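PDB 4EHX: tetraacyldisaccharide 4'-kinase from Aquifex aeolicus, which probably transfers the gamma-phosphate of ATP to the 4'-position of a tetraacyldisaccharide 1-phosphate, making lipid IVA in lipid A biosynthesis. Local coordinates for residues L12-I17 and R171-E176; V41-V46 and L137-Q142; E228-S233 and E254-P259; S214-V219 and D281-Q286. All blocks are in the same frame, centred on the assembly; numbering follows the deposited sequence.

Contact 1: residues L12-I17 and R171-E176; sequences LYEKII and REPLKE
Y13, E14 and I17 lie on one side of helix 7-25 and meet the irregular backbone of R171-P173, which passes with I17 and E172 6.7 Å apart at their CA atoms. Beyond P173 the chain turns into a 3-10 segment, E176 N bonding to P173 O. The contact thus lays the N-terminal helix of this atypical P-loop kinase against a loop whose R171 end lies beside the predicted ATP-binding loop. Y13 has CG anti to its backbone N (chi1 -176°), and its phenol extends to the loop, where OH donates to R171 O at 3.0 Å. The hydroxyl sits in the carbonyl plane on a lone pair, with a C=O...donor angle of 130°. I17 CG1, one turn further on, packs 3.5 Å above one face of the same ring toward its rim, helping to hold the ring's rotation. A phenylalanine in place of Y13 would probably keep the ring packing but leave R171 O without this donor. I17 also reaches the loop by its other branch: CG2 meets P173 CD at 3.9 Å, a purely apolar touch. The polar ends of the loop residues look elsewhere: the R171 guanidinium pairs with D139, while the E172 carboxylate is held by Q142, N21 and R179. R179 probably offsets its charge in part. On the flank of the contact, the extended E14 side chain sets OE2 3.7 Å from P173 CG.

Contact 2: residues V41-V46 and L137-Q142; sequences VGNLSV and LDDGFQ
Q142 and F141 reach the 41-46 backbone through different torsions. Q142 has CG beside its backbone N and then bends at chi2 (76°), and its amide meets N43 O; F141 has CG anti to N, and its ring lies beside L44. Q142 NE2 donates to N43 O at 3.0 Å, nearly straight at 170°, with the acceptor in the amide plane; the same nitrogen also serves E172. An alanine in place of Q142 would probably leave N43 O without this donor and E172 without one of its partners. F141 CE2 touches L44 CD2 at 3.7 Å. Its CB packs on G42 CA at 3.9 Å, close enough that a side chain on G42 would collide with it. A water joins the two segments where they part: it accepts from N43 N and F141 N and donates to D139 OD1 (2.8 Å) and Q142 OE1, so four polar groups share one molecule. D139 also holds R171 in a salt bridge. At the other end the pairing is a parallel bridge of V41 with D138, with V41 N bonded to L137 O at 2.9 Å. V41 O accepts from G140 N, which stands 36° above the carbonyl plane. N43 ND2 donates to S45 O, within the turn that leads into the P-loop, whose predicted ATP-binding residues begin at S45. Strand 38-43 lies between strands 134-138 and 150-156; helix 51-61 packs on V41 and D138, while F141 and L44 lean on strand 150-156.

Contact 3: residues E228-S233 and E254-P259; sequences EVIAFS and EFMSFP
F232 and F258 interlock at the end of two parallel strands: F258 CE2 pushes against F232 CB at 3.4 Å. F232 CG lies near the plane of the F258 ring at its edge, and the rings meet obliquely, planes 85° apart. F232 has CG between its backbone N and carbonyl carbon (chi1 68°), which directs CG away from the neighbouring strand; CB, left facing it, also meets M256 CB. Further back on this face, I230 CG2 meets M256 SD at 4.0 Å, and the extended E254 runs beside I230, pointing the same way. Strands 229-233 and 252-257, with helix 237-248 between them in the chain, form a beta-alpha-beta unit; the two strand segments lie 18° apart in direction. On the other face the bump is the F255 ring, which leans across to the small side chains of the partner strand. F255 CD2 rests on A231 CB at 3.7 Å, F255 CZ approaches S233 CB, and A231 O stands over one face toward the rim. Helix 237-248 touches A231 and F255 on this side. Backbone bonds join the strands: M256 N to A231 O, S233 N to M256 O, and F258 N to S233 O at 3.0 Å.

Contact 4: residues S214-V219 and D281-Q286; sequences SDFEEV and DLIKLQ
F216 and L282 reach toward each other tip to tip, and L282 CD2 lies over one face of the F216 ring, 4.1 Å from its centroid and 22° off the normal, a CH-pi contact. The turn between strands 201-212 and 218-219 packs on the turn that follows helix 279-282. L282 has CG anti to its backbone N (chi1 -175°); CD2 takes the ring and CD1 meets S214 CA at 3.9 Å. F216, also touched by helix 99-107, has positive phi (57°), and its CG lies beside N. I283 crosses the ring obliquely; its CG1 is between N and the carbonyl carbon, while CG2 presses on F216 CZ at 3.3 Å, a tight fit. Q286 has CG beside its backbone N, 3.2 Å from S214 O, and the chain is extended beyond it. Q286 NE2 donates to I283 O, within the type I turn L282-L285, at 2.9 Å and also bonds Y102, while OE1 accepts from K106. S214 CB lies 3.6 Å from L285 O, and its hydroxyl bonds Y288 O. No direct hydrogen bond links the segments, so the join probably rests mainly on apolar fit around F216, with S214 against L285 and Q286 beside it.

In the fold
Contacts 1 and 2 adjoin, their centres 14 Å apart: R171 N probably bonds to L44 O (2.6 Å), linking the loop beside the N-terminal helix to the start of the P-loop. Contact 2 holds S45 and V46 of the predicted ATP site; the nearest side-chain atoms of R171 and V46 are about 4 Å apart. By nearest atoms, a bound HEPES is about 3 Å from the I17 side chain and about 4 Å from that of Q142. Contacts 3 and 4, 16 Å apart at their centres, touch through F232 CZ and L285 CD1 at 3.4 Å. Contact 3 is about 31 Å from contact 2, centre to centre, whereas F216 and T52 of the predicted ATP site are about 9 Å apart, nearest side-chain atoms.

Contact 1: residues L12-I17 and R171-E176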
loop_
_atom_site.group_PDB
_atom_site.type_symbol
_atom_site.label_atom_id
_atom_site.label_comp_id
_atom_site.label_asym_id
_atom_site.label_seq_id
_atom_site.Cartn_x
_atom_site.Cartn_y
_atom_site.Cartn_z
ATOM N N LEU A 12 20.131 -17.461 -8.707
ATOM C CA LEU A 12 20.854 -17.330 -7.443
ATOM C C LEU A 12 19.910 -16.845 -6.343
ATOM O O LEU A 12 19.834 -17.438 -5.265
ATOM C CB LEU A 12 22.036 -16.375 -7.593
ATOM C CG LEU A 12 22.741 -15.949 -6.306
ATOM C CD1 LEU A 12 23.459 -17.130 -5.678
ATOM C CD2 LEU A 12 23.716 -14.815 -6.598
ATOM N N TYR A 13 19.191 -15.765 -6.638
ATOM C CA TYR A 13 18.223 -15.188 -5.722
ATOM C C TYR A 13 17.193 -16.220 -5.264
ATOM O O TYR A 13 16.781 -16.222 -4.098
ATOM C CB TYR A 13 17.524 -13.998 -6.391
ATOM C CG TYR A 13 16.566 -13.259 -5.497
ATOM C CD1 TYR A 13 17.019 -12.565 -4.382
ATOM C CD2 TYR A 13 15.207 -13.236 -5.778
ATOM C CE1 TYR A 13 16.139 -11.872 -3.564
ATOM C CE2 TYR A 13 14.318 -12.555 -4.968
ATOM C CZ TYR A 13 14.788 -11.874 -3.860
ATOM O OH TYR A 13 13.899 -11.194 -3.052
ATOM N N GLU A 14 16.777 -17.103 -6.167
ATOM C CA GLU A 14 15.790 -18.105 -5.782
ATOM C C GLU A 14 16.345 -19.039 -4.703
ATOM O O GLU A 14 15.650 -19.369 -3.747
ATOM C CB GLU A 14 15.296 -18.913 -6.984
ATOM C CG GLU A 14 14.211 -19.904 -6.584
ATOM C CD GLU A 14 13.346 -20.354 -7.746
ATOM O OE1 GLU A 14 13.758 -20.175 -8.914
ATOM O OE2 GLU A 14 12.244 -20.886 -7.483
ATOM N N LYS A 15 17.604 -19.443 -4.849
ATOM C CA LYS A 15 18.238 -20.292 -3.841
ATOM C C LYS A 15 18.219 -19.632 -2.471
ATOM O O LYS A 15 17.903 -20.279 -1.472
ATOM C CB LYS A 15 19.681 -20.595 -4.214
ATOM C CG LYS A 15 19.836 -21.495 -5.425
ATOM C CD LYS A 15 21.291 -21.575 -5.825
ATOM C CE LYS A 15 21.498 -22.448 -7.053
ATOM N NZ LYS A 15 20.758 -21.900 -8.228
ATOM N N ILE A 16 18.580 -18.350 -2.433
ATOM C CA ILE A 16 18.628 -17.593 -1.177
ATOM C C ILE A 16 17.248 -17.479 -0.518
ATOM O O ILE A 16 17.092 -17.742 0.680
ATOM C CB ILE A 16 19.230 -16.181 -1.399
ATOM C CG1 ILE A 16 20.691 -16.290 -1.852
ATOM C CG2 ILE A 16 19.105 -15.328 -0.127
ATOM C CD1 ILE A 16 21.232 -15.038 -2.526
ATOM N N ILE A 17 16.252 -17.085 -1.309
ATOM C CA ILE A 17 14.879 -16.947 -0.820
ATOM C C ILE A 17 14.303 -18.280 -0.347
ATOM O O ILE A 17 13.701 -18.354 0.730
ATOM C CB ILE A 17 13.948 -16.341 -1.898
ATOM C CG1 ILE A 17 14.364 -14.906 -2.212
ATOM C CG2 ILE A 17 12.487 -16.329 -1.421
ATOM C CD1 ILE A 17 14.199 -13.961 -1.039
ATOM N N ARG A 171 9.170 -11.049 -5.728
ATOM C CA ARG A 171 10.068 -11.040 -4.576
ATOM C C ARG A 171 10.283 -12.456 -4.051
ATOM O O ARG A 171 11.285 -12.727 -3.391
ATOM C CB ARG A 171 9.519 -10.133 -3.458
ATOM C CG ARG A 171 9.680 -8.645 -3.761
ATOM C CD ARG A 171 9.298 -7.767 -2.570
ATOM N NE ARG A 171 7.855 -7.716 -2.367
ATOM C CZ ARG A 171 7.254 -6.936 -1.476
ATOM N NH1 ARG A 171 7.971 -6.130 -0.699
ATOM N NH2 ARG A 171 5.934 -6.959 -1.359
ATOM N N GLU A 172 9.313 -13.333 -4.318
ATOM C CA GLU A 172 9.355 -14.743 -3.911
ATOM C C GLU A 172 8.683 -15.583 -4.977
ATOM O O GLU A 172 7.792 -15.093 -5.680
ATOM C CB GLU A 172 8.544 -14.984 -2.637
ATOM C CG GLU A 172 8.839 -14.109 -1.484
ATOM C CD GLU A 172 8.116 -14.591 -0.248
ATOM O OE1 GLU A 172 7.124 -13.945 0.160
ATOM O OE2 GLU A 172 8.535 -15.635 0.302
ATOM N N PRO A 173 9.062 -16.869 -5.063
ATOM C CA PRO A 173 8.466 -17.811 -6.016
ATOM C C PRO A 173 6.984 -17.954 -5.755
ATOM O O PRO A 173 6.545 -17.825 -4.612
ATOM C CB PRO A 173 9.160 -19.131 -5.682
ATOM C CG PRO A 173 10.452 -18.738 -5.058
ATOM C CD PRO A 173 10.185 -17.471 -4.314
ATOM N N LEU A 174 6.223 -18.226 -6.811
ATOM C CA LEU A 174 4.774 -18.378 -6.702
ATOM C C LEU A 174 4.331 -19.498 -5.749
ATOM O O LEU A 174 3.220 -19.459 -5.233
ATOM C CB LEU A 174 4.160 -18.582 -8.092
ATOM C CG LEU A 174 4.246 -17.424 -9.092
ATOM C CD1 LEU A 174 3.751 -17.867 -10.475
ATOM C CD2 LEU A 174 3.462 -16.204 -8.601
ATOM N N LYS A 175 5.177 -20.503 -5.515
ATOM C CA LYS A 175 4.803 -21.569 -4.580
ATOM C C LYS A 175 4.471 -21.018 -3.185
ATOM O O LYS A 175 3.733 -21.640 -2.420
ATOM C CB LYS A 175 5.903 -22.643 -4.467
ATOM C CG LYS A 175 7.137 -22.203 -3.682
ATOM C CD LYS A 175 8.203 -23.321 -3.583
ATOM C CE LYS A 175 9.355 -22.869 -2.684
ATOM N NZ LYS A 175 10.362 -23.947 -2.424
ATOM N N GLU A 176 5.027 -19.858 -2.853
ATOM C CA GLU A 176 4.802 -19.253 -1.538
ATOM C C GLU A 176 3.392 -18.701 -1.347
ATOM O O GLU A 176 3.026 -18.264 -0.261
ATOM C CB GLU A 176 5.853 -18.177 -1.249
ATOM C CG GLU A 176 7.268 -18.735 -1.205
ATOM C CD GLU A 176 7.444 -19.814 -0.143
ATOM O OE1 GLU A 176 8.326 -20.675 -0.322
ATOM O OE2 GLU A 176 6.713 -19.798 0.877
#

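Contact 2: residues V41-V46 and L137-Q142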
loop_
_atom_site.group_PDB
_atom_site.type_symbol
_atom_site.label_atom_id
_atom_site.label_comp_id
_atom_site.label_asym_id
_atom_site.label_seq_id
_atom_site.Cartn_x
_atom_site.Cartn_y
_atom_site.Cartn_z
ATOM N N VAL A 41 -1.116 -7.552 5.377
ATOM C CA VAL A 41 -1.447 -7.309 3.985
ATOM C C VAL A 41 -0.145 -7.311 3.217
ATOM O O VAL A 41 0.825 -6.640 3.597
ATOM C CB VAL A 41 -2.202 -5.958 3.787
ATOM C CG1 VAL A 41 -2.478 -5.724 2.279
ATOM C CG2 VAL A 41 -3.499 -5.980 4.591
ATOM N N GLY A 42 -0.092 -8.078 2.136
ATOM C CA GLY A 42 1.136 -8.150 1.386
ATOM C C GLY A 42 0.945 -8.612 -0.042
ATOM O O GLY A 42 -0.171 -8.900 -0.493
ATOM N N ASN A 43 2.046 -8.677 -0.763
ATOM C CA ASN A 43 2.006 -9.229 -2.107
ATOM C C ASN A 43 3.346 -9.862 -2.476
ATOM O O ASN A 43 4.288 -9.889 -1.665
ATOM C CB ASN A 43 1.551 -8.188 -3.122
ATOM C CG ASN A 43 2.669 -7.300 -3.568
ATOM O OD1 ASN A 43 3.493 -6.879 -2.758
ATOM N ND2 ASN A 43 2.727 -7.022 -4.866
ATOM N N LEU A 44 3.421 -10.402 -3.680
ATOM C CA LEU A 44 4.589 -11.171 -4.080
ATOM C C LEU A 44 5.542 -10.357 -4.936
ATOM O O LEU A 44 6.691 -10.733 -5.106
ATOM C CB LEU A 44 4.164 -12.428 -4.854
ATOM C CG LEU A 44 3.489 -13.537 -4.059
ATOM C CD1 LEU A 44 3.274 -14.748 -4.944
ATOM C CD2 LEU A 44 4.348 -13.907 -2.868
ATOM N N SER A 45 5.069 -9.245 -5.490
ATOM C CA SER A 45 5.855 -8.544 -6.497
ATOM C C SER A 45 6.130 -7.086 -6.167
ATOM O O SER A 45 5.407 -6.452 -5.394
ATOM C CB SER A 45 5.141 -8.603 -7.849
ATOM O OG SER A 45 3.823 -8.099 -7.729
ATOM N N VAL A 46 7.191 -6.561 -6.764
ATOM C CA VAL A 46 7.388 -5.123 -6.813
ATOM C C VAL A 46 6.468 -4.569 -7.904
ATOM O O VAL A 46 6.071 -5.300 -8.813
ATOM C CB VAL A 46 8.851 -4.778 -7.111
ATOM C CG1 VAL A 46 9.744 -5.420 -6.070
ATOM C CG2 VAL A 46 9.241 -5.242 -8.509
ATOM N N LEU A 137 -0.230 -5.168 9.222
ATOM C CA LEU A 137 1.089 -4.983 8.641
ATOM C C LEU A 137 0.837 -4.521 7.220
ATOM O O LEU A 137 0.173 -5.211 6.431
ATOM C CB LEU A 137 1.887 -6.300 8.597
ATOM C CG LEU A 137 1.885 -7.186 9.848
ATOM C CD1 LEU A 137 2.889 -8.355 9.673
ATOM C CD2 LEU A 137 2.250 -6.371 11.092
ATOM N N ASP A 138 1.331 -3.345 6.874
ATOM C CA ASP A 138 1.256 -2.995 5.476
ATOM C C ASP A 138 2.536 -3.581 4.865
ATOM O O ASP A 138 3.653 -3.346 5.332
ATOM C CB ASP A 138 1.048 -1.495 5.236
ATOM C CG ASP A 138 2.282 -0.690 5.490
ATOM O OD1 ASP A 138 3.168 -1.213 6.178
ATOM O OD2 ASP A 138 2.363 0.469 5.019
ATOM N N ASP A 139 2.362 -4.392 3.855
ATOM C CA ASP A 139 3.497 -5.022 3.231
ATOM C C ASP A 139 4.229 -5.976 4.186
ATOM O O ASP A 139 5.434 -5.860 4.415
ATOM C CB ASP A 139 4.445 -3.966 2.656
ATOM C CG ASP A 139 5.322 -4.544 1.577
ATOM O OD1 ASP A 139 4.848 -5.502 0.934
ATOM O OD2 ASP A 139 6.467 -4.084 1.388
ATOM N N GLY A 140 3.493 -6.942 4.723
ATOM C CA GLY A 140 4.052 -7.803 5.741
ATOM C C GLY A 140 4.184 -9.260 5.346
ATOM O O GLY A 140 4.579 -10.073 6.181
ATOM N N PHE A 141 3.877 -9.611 4.095
ATOM C CA PHE A 141 3.921 -11.041 3.691
ATOM C C PHE A 141 5.295 -11.717 3.880
ATOM O O PHE A 141 5.386 -12.878 4.301
ATOM C CB PHE A 141 3.449 -11.231 2.234
ATOM C CG PHE A 141 3.144 -12.665 1.868
ATOM C CD1 PHE A 141 1.984 -13.290 2.328
ATOM C CD2 PHE A 141 3.995 -13.379 1.042
ATOM C CE1 PHE A 141 1.698 -14.624 1.975
ATOM C CE2 PHE A 141 3.713 -14.702 0.670
ATOM C CZ PHE A 141 2.566 -15.322 1.145
ATOM N N GLN A 142 6.360 -10.993 3.566
ATOM C CA GLN A 142 7.723 -11.517 3.713
ATOM C C GLN A 142 8.285 -11.427 5.145
ATOM O O GLN A 142 9.332 -12.017 5.446
ATOM C CB GLN A 142 8.668 -10.769 2.763
ATOM C CG GLN A 142 8.494 -11.126 1.282
ATOM C CD GLN A 142 7.255 -10.499 0.659
ATOM O OE1 GLN A 142 6.919 -9.342 0.934
ATOM N NE2 GLN A 142 6.574 -11.257 -0.184
HETATM O O HOH W 1 4.441 -8.192 1.425
#

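Contact 3: residues E228-S233 and E254-P259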
loop_
_atom_site.group_PDB
_atom_site.type_symbol
_atom_site.label_atom_id
_atom_site.label_comp_id
_atom_site.label_asym_id
_atom_site.label_seq_id
_atom_site.Cartn_x
_atom_site.Cartn_y
_atom_site.Cartn_z
ATOM N N GLU A 228 -10.961 22.891 -17.103
ATOM C CA GLU A 228 -9.813 22.107 -17.551
ATOM C C GLU A 228 -8.763 22.170 -16.445
ATOM O O GLU A 228 -8.659 23.174 -15.742
ATOM C CB GLU A 228 -9.236 22.663 -18.853
ATOM C CG GLU A 228 -10.171 22.559 -20.049
ATOM C CD GLU A 228 -9.561 23.116 -21.328
ATOM O OE1 GLU A 228 -8.619 23.934 -21.243
ATOM O OE2 GLU A 228 -10.028 22.734 -22.421
ATOM N N VAL A 229 -7.991 21.104 -16.277
ATOM C CA VAL A 229 -7.016 21.076 -15.195
ATOM C C VAL A 229 -5.593 21.020 -15.716
ATOM O O VAL A 229 -5.347 20.670 -16.871
ATOM C CB VAL A 229 -7.235 19.871 -14.272
ATOM C CG1 VAL A 229 -8.641 19.892 -13.699
ATOM C CG2 VAL A 229 -6.969 18.581 -15.032
ATOM N N ILE A 230 -4.654 21.371 -14.848
ATOM C CA ILE A 230 -3.244 21.152 -15.111
ATOM C C ILE A 230 -2.826 19.953 -14.269
ATOM O O ILE A 230 -2.971 19.968 -13.050
ATOM C CB ILE A 230 -2.410 22.379 -14.713
ATOM C CG1 ILE A 230 -2.811 23.588 -15.564
ATOM C CG2 ILE A 230 -0.933 22.086 -14.869
ATOM C CD1 ILE A 230 -2.293 24.907 -15.038
ATOM N N ALA A 231 -2.334 18.907 -14.916
ATOM C CA ALA A 231 -1.933 17.705 -14.197
ATOM C C ALA A 231 -0.418 17.565 -14.171
ATOM O O ALA A 231 0.282 18.037 -15.076
ATOM C CB ALA A 231 -2.570 16.470 -14.818
ATOM N N PHE A 232 0.084 16.909 -13.130
ATOM C CA PHE A 232 1.514 16.696 -12.988
ATOM C C PHE A 232 1.843 15.506 -12.092
ATOM O O PHE A 232 1.047 15.104 -11.238
ATOM C CB PHE A 232 2.226 17.971 -12.520
ATOM C CG PHE A 232 1.895 18.388 -11.110
ATOM C CD1 PHE A 232 2.599 17.863 -10.034
ATOM C CD2 PHE A 232 0.907 19.331 -10.865
ATOM C CE1 PHE A 232 2.310 18.249 -8.740
ATOM C CE2 PHE A 232 0.610 19.727 -9.566
ATOM C CZ PHE A 232 1.315 19.188 -8.505
ATOM N N SER A 233 3.017 14.933 -12.310
ATOM C CA SER A 233 3.415 13.734 -11.595
ATOM C C SER A 233 4.893 13.796 -11.257
ATOM O O SER A 233 5.710 14.240 -12.066
ATOM C CB SER A 233 3.113 12.488 -12.428
ATOM O OG SER A 233 3.305 11.318 -11.656
ATOM N N GLU A 254 -2.932 20.592 -19.857
ATOM C CA GLU A 254 -1.478 20.588 -19.754
ATOM C C GLU A 254 -1.039 19.450 -18.836
ATOM O O GLU A 254 -1.757 19.086 -17.903
ATOM C CB GLU A 254 -1.002 21.976 -19.334
ATOM C CG GLU A 254 0.489 22.104 -19.112
ATOM C CD GLU A 254 0.869 23.497 -18.651
ATOM O OE1 GLU A 254 2.065 23.736 -18.382
ATOM O OE2 GLU A 254 -0.039 24.354 -18.557
ATOM N N PHE A 255 0.139 18.893 -19.105
ATOM C CA PHE A 255 0.708 17.852 -18.250
ATOM C C PHE A 255 2.170 18.220 -18.026
ATOM O O PHE A 255 2.848 18.683 -18.944
ATOM C CB PHE A 255 0.606 16.429 -18.815
ATOM C CG PHE A 255 0.750 15.347 -17.771
ATOM C CD1 PHE A 255 2.003 14.938 -17.339
ATOM C CD2 PHE A 255 -0.372 14.740 -17.222
ATOM C CE1 PHE A 255 2.136 13.943 -16.373
ATOM C CE2 PHE A 255 -0.248 13.745 -16.259
ATOM C CZ PHE A 255 1.008 13.347 -15.835
ATOM N N MET A 256 2.645 18.020 -16.802
ATOM C CA MET A 256 4.036 18.281 -16.456
ATOM C C MET A 256 4.631 17.061 -15.752
ATOM O O MET A 256 4.028 16.522 -14.823
ATOM C CB MET A 256 4.136 19.510 -15.545
ATOM C CG MET A 256 3.309 20.713 -16.010
ATOM S SD MET A 256 3.074 21.978 -14.737
ATOM C CE MET A 256 4.766 22.438 -14.383
ATOM N N SER A 257 5.805 16.624 -16.203
ATOM C CA SER A 257 6.528 15.538 -15.541
ATOM C C SER A 257 7.744 16.063 -14.778
ATOM O O SER A 257 8.566 16.794 -15.330
ATOM C CB SER A 257 6.964 14.478 -16.554
ATOM O OG SER A 257 5.875 13.656 -16.939
ATOM N N PHE A 258 7.851 15.689 -13.506
ATOM C CA PHE A 258 8.958 16.124 -12.660
ATOM C C PHE A 258 9.878 14.952 -12.309
ATOM O O PHE A 258 9.494 13.791 -12.468
ATOM C CB PHE A 258 8.427 16.768 -11.374
ATOM C CG PHE A 258 7.579 17.987 -11.609
ATOM C CD1 PHE A 258 8.164 19.213 -11.879
ATOM C CD2 PHE A 258 6.198 17.908 -11.554
ATOM C CE1 PHE A 258 7.389 20.336 -12.095
ATOM C CE2 PHE A 258 5.417 19.029 -11.771
ATOM C CZ PHE A 258 6.013 20.245 -12.041
ATOM N N PRO A 259 11.102 15.257 -11.838
ATOM C CA PRO A 259 12.010 14.230 -11.310
ATOM C C PRO A 259 11.344 13.426 -10.192
ATOM O O PRO A 259 10.573 13.978 -9.406
ATOM C CB PRO A 259 13.176 15.051 -10.756
ATOM C CG PRO A 259 13.173 16.300 -11.573
ATOM C CD PRO A 259 11.727 16.593 -11.855
#

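Contact 4: residues S214-V219 and D281-Q286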
loop_
_atom_site.group_PDB
_atom_site.type_symbol
_atom_site.label_atom_id
_atom_site.label_comp_id
_atom_site.label_asym_id
_atom_site.label_seq_id
_atom_site.Cartn_x
_atom_site.Cartn_y
_atom_site.Cartn_z
ATOM N N SER A 214 -5.816 18.886 -0.620
ATOM C CA SER A 214 -4.455 18.902 -0.084
ATOM C C SER A 214 -4.414 18.631 1.425
ATOM O O SER A 214 -3.354 18.335 1.974
ATOM C CB SER A 214 -3.752 20.219 -0.419
ATOM O OG SER A 214 -4.452 21.317 0.128
ATOM N N ASP A 215 -5.565 18.738 2.087
ATOM C CA ASP A 215 -5.689 18.316 3.488
ATOM C C ASP A 215 -6.088 16.843 3.593
ATOM O O ASP A 215 -6.433 16.347 4.668
ATOM C CB ASP A 215 -6.699 19.195 4.225
ATOM C CG ASP A 215 -6.247 20.642 4.315
ATOM O OD1 ASP A 215 -5.043 20.873 4.564
ATOM O OD2 ASP A 215 -7.088 21.546 4.125
ATOM N N PHE A 216 -6.025 16.146 2.465
ATOM C CA PHE A 216 -6.410 14.739 2.396
ATOM C C PHE A 216 -7.843 14.442 2.862
ATOM O O PHE A 216 -8.132 13.376 3.421
ATOM C CB PHE A 216 -5.364 13.845 3.076
ATOM C CG PHE A 216 -4.161 13.597 2.217
ATOM C CD1 PHE A 216 -3.189 14.579 2.061
ATOM C CD2 PHE A 216 -4.025 12.409 1.524
ATOM C CE1 PHE A 216 -2.083 14.362 1.248
ATOM C CE2 PHE A 216 -2.929 12.190 0.716
ATOM C CZ PHE A 216 -1.958 13.169 0.575
ATOM N N GLU A 217 -8.730 15.390 2.583
ATOM C CA GLU A 217 -10.162 15.243 2.815
ATOM C C GLU A 217 -10.869 14.924 1.497
ATOM O O GLU A 217 -10.512 15.456 0.443
ATOM C CB GLU A 217 -10.726 16.538 3.406
ATOM C CG GLU A 217 -10.125 16.905 4.759
ATOM C CD GLU A 217 -10.385 18.347 5.155
ATOM O OE1 GLU A 217 -10.615 19.192 4.258
ATOM O OE2 GLU A 217 -10.352 18.639 6.370
ATOM N N GLU A 218 -11.873 14.057 1.558
ATOM C CA GLU A 218 -12.653 13.708 0.371
ATOM C C GLU A 218 -13.549 14.839 -0.092
ATOM O O GLU A 218 -14.280 15.430 0.701
ATOM C CB GLU A 218 -13.492 12.457 0.635
ATOM C CG GLU A 218 -12.646 11.219 0.829
ATOM C CD GLU A 218 -13.478 9.957 0.913
ATOM O OE1 GLU A 218 -14.709 10.036 0.702
ATOM O OE2 GLU A 218 -12.895 8.891 1.190
ATOM N N VAL A 219 -13.477 15.148 -1.383
ATOM C CA VAL A 219 -14.330 16.170 -1.978
ATOM C C VAL A 219 -14.861 15.699 -3.326
ATOM O O VAL A 219 -14.188 14.953 -4.034
ATOM C CB VAL A 219 -13.598 17.529 -2.154
ATOM C CG1 VAL A 219 -13.181 18.101 -0.801
ATOM C CG2 VAL A 219 -12.408 17.385 -3.070
ATOM N N ASP A 281 2.647 12.660 -4.502
ATOM C CA ASP A 281 3.073 14.040 -4.738
ATOM C C ASP A 281 2.324 15.003 -3.819
ATOM O O ASP A 281 2.888 15.966 -3.290
ATOM C CB ASP A 281 2.817 14.432 -6.191
ATOM C CG ASP A 281 3.732 13.715 -7.155
ATOM O OD1 ASP A 281 4.942 14.020 -7.147
ATOM O OD2 ASP A 281 3.242 12.863 -7.922
ATOM N N LEU A 282 1.044 14.722 -3.625
ATOM C CA LEU A 282 0.173 15.630 -2.896
ATOM C C LEU A 282 0.649 15.862 -1.464
ATOM O O LEU A 282 0.413 16.926 -0.904
ATOM C CB LEU A 282 -1.262 15.099 -2.918
ATOM C CG LEU A 282 -2.365 15.960 -2.302
ATOM C CD1 LEU A 282 -2.531 17.306 -3.049
ATOM C CD2 LEU A 282 -3.661 15.171 -2.294
ATOM N N ILE A 283 1.320 14.877 -0.865
ATOM C CA ILE A 283 1.733 15.017 0.533
ATOM C C ILE A 283 2.727 16.165 0.707
ATOM O O ILE A 283 2.889 16.682 1.809
ATOM C CB ILE A 283 2.317 13.713 1.141
ATOM C CG1 ILE A 283 3.502 13.208 0.324
ATOM C CG2 ILE A 283 1.248 12.643 1.255
ATOM C CD1 ILE A 283 4.183 11.985 0.929
ATOM N N LYS A 284 3.364 16.574 -0.386
ATOM C CA LYS A 284 4.388 17.614 -0.331
ATOM C C LYS A 284 3.819 18.981 -0.672
ATOM O O LYS A 284 4.542 19.976 -0.695
ATOM C CB LYS A 284 5.545 17.272 -1.276
ATOM C CG LYS A 284 6.273 15.989 -0.908
ATOM C CD LYS A 284 6.570 15.155 -2.141
ATOM C CE LYS A 284 7.179 13.814 -1.767
ATOM N NZ LYS A 284 8.472 13.984 -1.054
ATOM N N LEU A 285 2.515 19.026 -0.929
ATOM C CA LEU A 285 1.857 20.247 -1.376
ATOM C C LEU A 285 0.653 20.601 -0.514
ATOM O O LEU A 285 -0.300 21.229 -0.984
ATOM C CB LEU A 285 1.425 20.109 -2.833
ATOM C CG LEU A 285 2.569 19.944 -3.830
ATOM C CD1 LEU A 285 2.038 19.502 -5.180
ATOM C CD2 LEU A 285 3.334 21.261 -3.945
ATOM N N GLN A 286 0.683 20.205 0.751
ATOM C CA GLN A 286 -0.453 20.492 1.619
ATOM C C GLN A 286 -0.578 21.991 1.843
ATOM O O GLN A 286 0.424 22.698 1.966
ATOM C CB GLN A 286 -0.316 19.746 2.947
ATOM C CG GLN A 286 -0.210 18.236 2.746
ATOM C CD GLN A 286 0.020 17.490 4.039
ATOM O OE1 GLN A 286 -0.654 17.739 5.039
ATOM N NE2 GLN A 286 0.981 16.577 4.030
HETATM O O HOH W 2 -3.029 18.339 5.310
#